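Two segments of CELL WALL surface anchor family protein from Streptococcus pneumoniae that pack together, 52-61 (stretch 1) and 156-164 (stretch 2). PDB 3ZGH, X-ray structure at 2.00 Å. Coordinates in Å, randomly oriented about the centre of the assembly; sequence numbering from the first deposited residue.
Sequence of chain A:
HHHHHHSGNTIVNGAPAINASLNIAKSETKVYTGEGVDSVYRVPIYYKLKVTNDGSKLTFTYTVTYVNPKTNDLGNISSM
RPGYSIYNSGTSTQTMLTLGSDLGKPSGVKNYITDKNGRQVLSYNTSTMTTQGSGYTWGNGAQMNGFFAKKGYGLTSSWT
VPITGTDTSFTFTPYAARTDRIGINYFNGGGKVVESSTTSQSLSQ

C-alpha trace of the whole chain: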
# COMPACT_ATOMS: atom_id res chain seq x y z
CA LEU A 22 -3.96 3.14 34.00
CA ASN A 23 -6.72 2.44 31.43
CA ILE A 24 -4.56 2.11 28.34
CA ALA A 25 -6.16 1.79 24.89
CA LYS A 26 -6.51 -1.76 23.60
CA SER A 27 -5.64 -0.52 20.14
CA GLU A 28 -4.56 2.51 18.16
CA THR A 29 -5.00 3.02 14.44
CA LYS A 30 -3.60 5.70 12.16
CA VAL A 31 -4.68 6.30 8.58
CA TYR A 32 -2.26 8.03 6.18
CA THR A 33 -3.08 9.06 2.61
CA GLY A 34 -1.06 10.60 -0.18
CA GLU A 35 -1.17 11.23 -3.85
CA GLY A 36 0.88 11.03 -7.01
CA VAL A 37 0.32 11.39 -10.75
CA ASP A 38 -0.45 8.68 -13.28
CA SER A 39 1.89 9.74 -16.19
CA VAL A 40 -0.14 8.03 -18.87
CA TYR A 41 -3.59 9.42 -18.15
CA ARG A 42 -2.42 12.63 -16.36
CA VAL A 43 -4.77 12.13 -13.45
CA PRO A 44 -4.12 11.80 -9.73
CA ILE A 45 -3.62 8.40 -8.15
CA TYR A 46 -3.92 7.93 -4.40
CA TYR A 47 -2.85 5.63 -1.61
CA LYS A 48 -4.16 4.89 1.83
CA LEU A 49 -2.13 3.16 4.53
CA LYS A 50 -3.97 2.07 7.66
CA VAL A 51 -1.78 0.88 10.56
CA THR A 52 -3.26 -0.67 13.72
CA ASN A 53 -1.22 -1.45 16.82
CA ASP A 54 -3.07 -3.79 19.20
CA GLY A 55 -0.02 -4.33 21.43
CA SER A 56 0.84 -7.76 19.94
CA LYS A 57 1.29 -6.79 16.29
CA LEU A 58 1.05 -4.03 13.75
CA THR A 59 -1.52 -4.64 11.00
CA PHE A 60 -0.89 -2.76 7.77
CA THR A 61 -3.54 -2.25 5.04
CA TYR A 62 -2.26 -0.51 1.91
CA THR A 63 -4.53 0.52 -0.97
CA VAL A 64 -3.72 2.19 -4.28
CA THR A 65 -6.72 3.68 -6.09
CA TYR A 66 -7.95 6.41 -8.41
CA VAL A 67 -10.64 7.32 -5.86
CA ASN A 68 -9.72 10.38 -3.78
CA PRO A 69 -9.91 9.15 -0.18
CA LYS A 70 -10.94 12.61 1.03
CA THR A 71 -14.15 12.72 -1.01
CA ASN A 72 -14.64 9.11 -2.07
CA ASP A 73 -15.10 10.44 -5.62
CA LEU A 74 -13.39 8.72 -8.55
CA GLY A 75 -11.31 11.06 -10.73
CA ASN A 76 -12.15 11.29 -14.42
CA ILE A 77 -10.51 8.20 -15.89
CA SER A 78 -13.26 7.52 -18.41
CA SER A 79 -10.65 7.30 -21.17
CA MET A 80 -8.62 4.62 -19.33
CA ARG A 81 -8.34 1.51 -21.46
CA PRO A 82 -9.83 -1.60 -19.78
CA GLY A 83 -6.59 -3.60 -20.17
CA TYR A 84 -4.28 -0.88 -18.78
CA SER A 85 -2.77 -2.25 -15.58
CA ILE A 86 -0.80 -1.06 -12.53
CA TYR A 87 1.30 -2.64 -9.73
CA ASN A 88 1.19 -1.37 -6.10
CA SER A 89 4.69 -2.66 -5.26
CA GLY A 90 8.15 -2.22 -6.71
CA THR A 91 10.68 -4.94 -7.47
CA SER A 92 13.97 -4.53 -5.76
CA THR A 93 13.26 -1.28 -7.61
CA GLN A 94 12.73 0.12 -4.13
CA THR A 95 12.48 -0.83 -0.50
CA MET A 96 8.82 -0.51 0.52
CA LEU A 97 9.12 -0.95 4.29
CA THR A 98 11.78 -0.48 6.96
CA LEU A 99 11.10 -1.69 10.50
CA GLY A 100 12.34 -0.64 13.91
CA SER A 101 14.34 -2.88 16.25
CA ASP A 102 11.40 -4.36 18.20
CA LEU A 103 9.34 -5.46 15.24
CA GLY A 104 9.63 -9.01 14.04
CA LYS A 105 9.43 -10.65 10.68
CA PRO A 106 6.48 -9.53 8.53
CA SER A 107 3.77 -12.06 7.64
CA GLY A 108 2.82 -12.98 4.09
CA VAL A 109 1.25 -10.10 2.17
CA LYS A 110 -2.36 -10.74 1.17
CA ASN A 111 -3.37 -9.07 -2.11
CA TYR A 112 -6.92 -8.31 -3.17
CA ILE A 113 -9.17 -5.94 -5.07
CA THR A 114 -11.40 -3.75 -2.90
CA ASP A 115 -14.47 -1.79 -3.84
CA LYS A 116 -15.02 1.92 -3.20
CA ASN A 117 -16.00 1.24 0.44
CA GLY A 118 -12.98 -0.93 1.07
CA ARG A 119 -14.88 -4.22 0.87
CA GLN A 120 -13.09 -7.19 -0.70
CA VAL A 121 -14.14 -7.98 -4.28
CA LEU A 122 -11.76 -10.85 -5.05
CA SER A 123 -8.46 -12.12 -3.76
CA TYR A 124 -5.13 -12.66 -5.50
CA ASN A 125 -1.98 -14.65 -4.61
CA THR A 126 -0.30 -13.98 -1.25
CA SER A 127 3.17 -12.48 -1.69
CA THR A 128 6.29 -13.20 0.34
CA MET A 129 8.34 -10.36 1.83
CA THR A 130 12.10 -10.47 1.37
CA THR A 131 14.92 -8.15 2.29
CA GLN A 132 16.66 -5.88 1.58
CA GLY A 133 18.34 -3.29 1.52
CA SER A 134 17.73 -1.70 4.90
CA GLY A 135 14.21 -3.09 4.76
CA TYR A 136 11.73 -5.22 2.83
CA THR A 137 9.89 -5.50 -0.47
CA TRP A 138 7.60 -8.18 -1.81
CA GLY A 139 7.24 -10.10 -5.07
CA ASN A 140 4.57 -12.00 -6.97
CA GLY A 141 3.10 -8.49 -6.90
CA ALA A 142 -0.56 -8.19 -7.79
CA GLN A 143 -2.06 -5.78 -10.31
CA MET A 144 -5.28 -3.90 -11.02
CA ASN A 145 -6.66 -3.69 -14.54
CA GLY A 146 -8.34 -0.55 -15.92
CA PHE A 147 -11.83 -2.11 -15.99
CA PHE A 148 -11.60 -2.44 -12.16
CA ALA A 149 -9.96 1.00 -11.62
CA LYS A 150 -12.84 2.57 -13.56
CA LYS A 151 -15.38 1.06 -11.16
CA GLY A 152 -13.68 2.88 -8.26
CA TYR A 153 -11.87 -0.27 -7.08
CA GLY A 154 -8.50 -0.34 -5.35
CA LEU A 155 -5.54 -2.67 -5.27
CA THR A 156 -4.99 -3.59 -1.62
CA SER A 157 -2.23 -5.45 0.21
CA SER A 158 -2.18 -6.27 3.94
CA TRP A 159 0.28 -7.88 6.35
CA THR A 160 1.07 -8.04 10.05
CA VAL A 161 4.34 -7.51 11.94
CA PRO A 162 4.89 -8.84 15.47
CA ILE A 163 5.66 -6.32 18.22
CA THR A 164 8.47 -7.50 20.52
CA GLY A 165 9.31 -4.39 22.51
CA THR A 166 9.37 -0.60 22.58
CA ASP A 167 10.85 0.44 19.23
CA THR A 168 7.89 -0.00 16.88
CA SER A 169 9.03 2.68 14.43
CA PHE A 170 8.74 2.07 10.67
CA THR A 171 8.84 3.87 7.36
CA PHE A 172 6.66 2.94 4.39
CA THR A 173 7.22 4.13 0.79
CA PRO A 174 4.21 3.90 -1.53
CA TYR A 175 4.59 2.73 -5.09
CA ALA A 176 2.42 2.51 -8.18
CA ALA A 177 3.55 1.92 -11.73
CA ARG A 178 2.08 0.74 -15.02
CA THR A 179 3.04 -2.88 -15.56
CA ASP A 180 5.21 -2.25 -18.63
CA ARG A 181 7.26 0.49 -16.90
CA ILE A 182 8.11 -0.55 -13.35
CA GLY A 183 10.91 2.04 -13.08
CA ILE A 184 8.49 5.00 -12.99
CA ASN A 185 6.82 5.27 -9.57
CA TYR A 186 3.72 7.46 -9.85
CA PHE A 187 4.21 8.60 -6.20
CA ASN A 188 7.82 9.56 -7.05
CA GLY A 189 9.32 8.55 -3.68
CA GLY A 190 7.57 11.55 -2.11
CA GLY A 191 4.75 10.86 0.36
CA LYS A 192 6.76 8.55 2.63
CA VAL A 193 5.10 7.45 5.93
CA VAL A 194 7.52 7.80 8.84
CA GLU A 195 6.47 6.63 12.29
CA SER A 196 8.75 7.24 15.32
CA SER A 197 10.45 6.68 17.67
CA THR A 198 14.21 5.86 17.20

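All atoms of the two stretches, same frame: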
# COMPACT_ATOMS: atom_id res chain seq x y z
N THR A 52 -2.65 -0.41 12.43
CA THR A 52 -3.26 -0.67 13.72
C THR A 52 -2.23 -1.37 14.59
O THR A 52 -1.60 -2.34 14.17
CB THR A 52 -4.49 -1.57 13.58
OG1 THR A 52 -5.50 -0.87 12.85
CG2 THR A 52 -5.08 -1.92 14.95
N ASN A 53 -2.06 -0.87 15.80
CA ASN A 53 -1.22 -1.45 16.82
C ASN A 53 -2.15 -1.93 17.92
O ASN A 53 -2.84 -1.10 18.57
CB ASN A 53 -0.28 -0.37 17.30
CG ASN A 53 0.61 -0.81 18.44
OD1 ASN A 53 0.29 -1.74 19.18
ND2 ASN A 53 1.71 -0.08 18.63
N ASP A 54 -2.24 -3.25 18.11
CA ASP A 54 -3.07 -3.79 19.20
C ASP A 54 -2.21 -4.27 20.35
O ASP A 54 -2.70 -4.98 21.22
CB ASP A 54 -3.94 -4.92 18.71
CG ASP A 54 -3.14 -6.12 18.20
OD1 ASP A 54 -1.93 -6.21 18.51
OD2 ASP A 54 -3.70 -6.97 17.49
N GLY A 55 -0.93 -3.90 20.36
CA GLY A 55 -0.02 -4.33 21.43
C GLY A 55 0.73 -5.63 21.13
O GLY A 55 1.82 -5.81 21.65
N SER A 56 0.17 -6.51 20.32
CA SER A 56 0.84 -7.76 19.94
C SER A 56 1.47 -7.65 18.55
O SER A 56 2.54 -8.23 18.31
CB SER A 56 -0.16 -8.92 19.93
OG SER A 56 -0.58 -9.16 21.26
N LYS A 57 0.81 -6.92 17.65
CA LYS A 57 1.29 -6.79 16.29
C LYS A 57 0.84 -5.48 15.67
O LYS A 57 -0.12 -4.83 16.14
CB LYS A 57 0.77 -7.96 15.45
CG LYS A 57 -0.76 -8.03 15.39
CD LYS A 57 -1.22 -9.30 14.69
CE LYS A 57 -2.74 -9.33 14.51
NZ LYS A 57 -3.43 -9.35 15.84
N LEU A 58 1.55 -5.08 14.62
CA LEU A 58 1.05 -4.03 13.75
C LEU A 58 0.35 -4.71 12.58
O LEU A 58 0.90 -5.69 12.04
CB LEU A 58 2.19 -3.19 13.19
CG LEU A 58 3.02 -2.33 14.14
CD1 LEU A 58 4.12 -1.55 13.36
CD2 LEU A 58 2.11 -1.37 14.94
N THR A 59 -0.83 -4.21 12.23
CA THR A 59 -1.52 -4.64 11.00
C THR A 59 -1.50 -3.48 10.02
O THR A 59 -1.94 -2.36 10.35
CB THR A 59 -2.96 -5.04 11.30
OG1 THR A 59 -2.94 -6.10 12.27
CG2 THR A 59 -3.72 -5.51 10.02
N PHE A 60 -0.99 -3.75 8.83
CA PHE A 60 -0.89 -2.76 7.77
C PHE A 60 -1.91 -3.10 6.67
O PHE A 60 -2.00 -4.27 6.25
CB PHE A 60 0.52 -2.83 7.14
CG PHE A 60 1.62 -2.28 8.00
CD1 PHE A 60 2.11 -1.00 7.79
CD2 PHE A 60 2.22 -3.06 8.98
CE1 PHE A 60 3.16 -0.49 8.58
CE2 PHE A 60 3.29 -2.58 9.72
CZ PHE A 60 3.74 -1.28 9.54
N THR A 61 -2.63 -2.09 6.18
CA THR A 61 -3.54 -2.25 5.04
C THR A 61 -3.25 -1.09 4.07
O THR A 61 -3.45 0.09 4.41
CB THR A 61 -5.03 -2.24 5.44
OG1 THR A 61 -5.27 -3.23 6.45
CG2 THR A 61 -5.95 -2.57 4.22
N THR A 156 -5.23 -3.64 -3.06
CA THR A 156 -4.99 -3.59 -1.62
C THR A 156 -4.10 -4.76 -1.20
O THR A 156 -4.26 -5.90 -1.69
CB THR A 156 -6.34 -3.64 -0.85
OG1 THR A 156 -7.14 -2.48 -1.18
CG2 THR A 156 -6.13 -3.70 0.68
N SER A 157 -3.13 -4.46 -0.33
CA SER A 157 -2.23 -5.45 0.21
C SER A 157 -2.26 -5.29 1.73
O SER A 157 -2.38 -4.14 2.24
CB SER A 157 -0.81 -5.21 -0.31
OG SER A 157 -0.69 -5.41 -1.73
N SER A 158 -2.20 -6.40 2.48
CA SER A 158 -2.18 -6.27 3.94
C SER A 158 -1.25 -7.31 4.52
O SER A 158 -1.05 -8.39 3.93
CB SER A 158 -3.57 -6.45 4.56
OG SER A 158 -4.06 -7.75 4.25
N TRP A 159 -0.67 -6.98 5.68
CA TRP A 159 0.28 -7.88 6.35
C TRP A 159 0.33 -7.47 7.83
O TRP A 159 -0.14 -6.37 8.18
CB TRP A 159 1.67 -7.81 5.72
CG TRP A 159 2.35 -6.47 5.80
CD1 TRP A 159 3.28 -6.04 6.74
CD2 TRP A 159 2.17 -5.37 4.90
NE1 TRP A 159 3.64 -4.73 6.50
CE2 TRP A 159 2.97 -4.30 5.37
CE3 TRP A 159 1.37 -5.17 3.77
CZ2 TRP A 159 3.02 -3.07 4.73
CZ3 TRP A 159 1.42 -3.93 3.13
CH2 TRP A 159 2.25 -2.90 3.62
N THR A 160 0.86 -8.35 8.66
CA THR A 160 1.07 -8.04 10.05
C THR A 160 2.55 -8.11 10.37
O THR A 160 3.35 -8.75 9.65
CB THR A 160 0.31 -9.02 10.95
OG1 THR A 160 0.76 -10.33 10.66
CG2 THR A 160 -1.22 -8.93 10.71
N VAL A 161 2.94 -7.48 11.48
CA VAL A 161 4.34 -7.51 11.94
C VAL A 161 4.29 -7.64 13.46
O VAL A 161 3.67 -6.80 14.12
CB VAL A 161 5.11 -6.21 11.57
CG1 VAL A 161 6.56 -6.32 11.99
CG2 VAL A 161 5.03 -5.90 10.04
N PRO A 162 4.94 -8.68 14.01
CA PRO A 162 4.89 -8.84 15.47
C PRO A 162 5.58 -7.68 16.18
O PRO A 162 6.60 -7.17 15.70
CB PRO A 162 5.68 -10.14 15.73
CG PRO A 162 5.72 -10.86 14.38
CD PRO A 162 5.66 -9.78 13.34
N ILE A 163 5.04 -7.30 17.34
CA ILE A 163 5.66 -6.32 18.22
C ILE A 163 6.39 -7.07 19.35
O ILE A 163 5.79 -7.91 20.04
CB ILE A 163 4.60 -5.37 18.82
CG1 ILE A 163 4.00 -4.49 17.70
CG2 ILE A 163 5.19 -4.50 19.97
CD1 ILE A 163 2.71 -3.77 18.09
N THR A 164 7.66 -6.75 19.57
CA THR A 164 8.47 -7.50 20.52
C THR A 164 9.07 -6.61 21.59
O THR A 164 9.86 -7.06 22.43
CB THR A 164 9.63 -8.24 19.80
OG1 THR A 164 10.55 -7.28 19.24
CG2 THR A 164 9.09 -9.15 18.67
O HOH W 1 4.53 -7.74 22.51

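What joins the two strands in the first place? Residues 57-61 and 156-162 run antiparallel, and their backbones are laced by short hydrogen bonds. Leu-58 and Val-161 bond both ways, Leu-58 N to Val-161 O and Val-161 N to Leu-58 O, each at 2.8 Å. Phe-60 and Trp-159 repeat the pattern, with Phe-60 N to Trp-159 O at 2.8 Å and Trp-159 N to Phe-60 O at 3.1 Å. Between these pairs the chains draw closer, and CA-H groups meet carbonyls, as where Thr-160 CA lies 3.1 Å from Leu-58 O.

Why does Ile-163, just past the strand, lose more surface to its partner than any other residue here? Its backbone extends the ladder by one bond, Ile-163 N to Ser-56 O at 2.8 Å, and its CA-to-CB bond points toward the other stretch. With chi1 m and chi2 t, CD1 reaches to 4.0 Å from Leu-58 CD2 and to 3.3 Å from Asn-53 OD1. An apolar side chain suits this place because its end packs on Leu-58, while the branch at CB sends CG2 to 4.0 Å from Gly-55 O. The turn it covers is braced from within: Asn-53 OD1 accepts from Gly-55 N at 2.7 Å, Asp-54 OD1 accepts from Ser-56 N at 2.8 Å, and Lys-57 NZ forms a salt bridge with Asp-54 OD2 at 2.9 Å. Gly-55 has positive phi, and a CB there would be jammed against the preceding carbonyl. A water donates to Ile-163 O at 2.8 Å and, weakly, to Gly-55 O at 3.4 Å.

How do Phe-60 and Trp-159 fit together on the buried face? Paired across the sheet, they lie with ring planes only 8° apart, but the phenyl ring is slid from the indole's five-membered ring, with centroids 4.6 Å apart, so overlap is slight. Phe-60 CB lies over the indole face, 3.6 Å from the centroid of the six-membered ring. Phe-60 CE2 also meets Val-161 CG2 at 3.8 Å. Leu-58 and Val-161 continue this apolar face, their CB atoms 4.5 Å apart. Hydrophobic side chains suit it, since all four residues are buried.

What occupies the other face? Lys-57, Thr-59, Thr-61, Ser-158, Thr-160 and Pro-162 line it, most of them partly exposed. Threonine serves well there, offering a methyl for packing beside a hydroxyl: Thr-61 CG2 touches Thr-156 CG2 at 3.7 Å, and Thr-160 CG2 lies 3.7 Å from Thr-59 OG1.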